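Local coordinates for CRISPR-associated protein CasA/Cse1 (Thermus thermophilus, PDB 4AN8) that probably serves as a subunit of the Cascade ribonucleoprotein complex, which targets invading nucleic acids in CRISPR adaptive immunity, at residues S49-A54 against Q165-G170. Numbering follows the deposited sequence.
Sequences SPLEEA and QAFAPG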
# COMPACT_ATOMS: atom_id res chain seq x y z
N SER A 49 8.23 -3.60 -8.20
CA SER A 49 8.03 -3.46 -6.76
C SER A 49 6.90 -2.54 -6.32
O SER A 49 6.94 -1.32 -6.55
CB SER A 49 9.29 -2.92 -6.11
OG SER A 49 8.95 -2.58 -4.80
N PRO A 50 5.90 -3.10 -5.64
CA PRO A 50 4.80 -2.26 -5.13
C PRO A 50 5.27 -1.24 -4.07
O PRO A 50 4.62 -0.19 -3.90
CB PRO A 50 3.82 -3.27 -4.53
CG PRO A 50 4.21 -4.64 -5.16
CD PRO A 50 5.69 -4.53 -5.38
N LEU A 51 6.36 -1.53 -3.36
CA LEU A 51 6.89 -0.59 -2.38
C LEU A 51 7.51 0.60 -3.11
O LEU A 51 7.32 1.74 -2.72
CB LEU A 51 7.93 -1.26 -1.46
CG LEU A 51 7.48 -2.55 -0.74
CD1 LEU A 51 8.52 -2.96 0.31
CD2 LEU A 51 6.06 -2.43 -0.12
N GLU A 52 8.26 0.32 -4.17
CA GLU A 52 8.81 1.37 -5.02
C GLU A 52 7.73 2.28 -5.55
O GLU A 52 7.83 3.50 -5.48
CB GLU A 52 9.59 0.78 -6.20
CG GLU A 52 11.07 0.70 -5.99
CD GLU A 52 11.85 0.17 -7.21
OE1 GLU A 52 11.30 0.14 -8.34
OE2 GLU A 52 13.02 -0.21 -7.04
N GLU A 53 6.67 1.69 -6.09
CA GLU A 53 5.57 2.47 -6.62
C GLU A 53 4.98 3.38 -5.52
O GLU A 53 4.70 4.55 -5.77
CB GLU A 53 4.49 1.55 -7.17
CG GLU A 53 3.29 2.24 -7.80
CD GLU A 53 2.31 1.22 -8.42
OE1 GLU A 53 2.65 0.03 -8.45
OE2 GLU A 53 1.19 1.60 -8.85
N ALA A 54 4.78 2.82 -4.33
CA ALA A 54 4.14 3.56 -3.24
C ALA A 54 4.96 4.80 -2.88
O ALA A 54 4.43 5.91 -2.86
CB ALA A 54 3.95 2.69 -2.02
N GLN A 165 13.12 3.74 3.95
CA GLN A 165 12.66 4.79 4.87
C GLN A 165 11.15 4.75 5.13
O GLN A 165 10.68 5.25 6.17
CB GLN A 165 13.06 6.19 4.36
CG GLN A 165 14.57 6.43 4.25
CD GLN A 165 15.26 6.45 5.61
OE1 GLN A 165 14.81 5.79 6.54
NE2 GLN A 165 16.32 7.23 5.74
N ALA A 166 10.38 4.20 4.19
CA ALA A 166 8.93 4.16 4.38
C ALA A 166 8.50 2.83 5.00
O ALA A 166 7.56 2.78 5.80
CB ALA A 166 8.20 4.42 3.06
N PHE A 167 9.20 1.74 4.65
CA PHE A 167 8.72 0.39 4.96
C PHE A 167 9.56 -0.47 5.94
O PHE A 167 9.15 -1.59 6.28
CB PHE A 167 8.54 -0.39 3.66
CG PHE A 167 7.40 0.09 2.81
CD1 PHE A 167 6.10 -0.27 3.11
CD2 PHE A 167 7.64 0.90 1.70
CE1 PHE A 167 5.04 0.19 2.32
CE2 PHE A 167 6.61 1.36 0.91
CZ PHE A 167 5.30 0.99 1.22
N ALA A 168 10.72 0.02 6.38
CA ALA A 168 11.52 -0.78 7.32
C ALA A 168 10.69 -1.15 8.55
O ALA A 168 10.18 -0.27 9.26
CB ALA A 168 12.80 -0.05 7.76
N PRO A 169 10.53 -2.45 8.79
CA PRO A 169 9.93 -2.95 10.03
C PRO A 169 10.89 -2.74 11.20
O PRO A 169 12.11 -2.78 11.01
CB PRO A 169 9.76 -4.46 9.74
CG PRO A 169 10.79 -4.75 8.70
CD PRO A 169 10.86 -3.53 7.84
N GLY A 170 10.34 -2.48 12.39
CA GLY A 170 11.15 -2.39 13.60
C GLY A 170 11.88 -3.69 13.88
O GLY A 170 11.53 -4.75 13.35
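The N-terminal turn of helix 50-67 meets the C-terminal end of helix 154-167 through a CH-pi contact, in which Leu51 lies on the ring of Phe167. The Leu51 CD2 methyl sits 3.7 Å from the centroid of the Phe167 ring, 10° off the ring normal, which places it almost squarely above the middle of one face. Leu51 CB, 3.8 Å from Phe167 CE2, extends the cover toward one side of the ring. In Phe167, CG stands anti to the carbonyl carbon and beside the backbone N (chi1 -69°), and the ring continues the direction its CB already takes toward helix 50-67. Ala54, one turn after Leu51, brings its CB to the ring edge near the plane, 3.9 Å from Phe167 CZ, so face and edge are met by one helix. That helix starts with an N-cap: Ser49 OG accepts from Glu52 N at 3.0 Å in a nearly straight bond (176°). Around this pair, Leu191 touches both Ala54 and Phe167, while Leu51 packs on Ile358 of strand 354-364, tying the two helix ends to the neighbouring strands. Every close approach between the segments involves the Phe167 ring and no hydrogen bond joins them, so their buried association rests chiefly on apolar contact and dispersion.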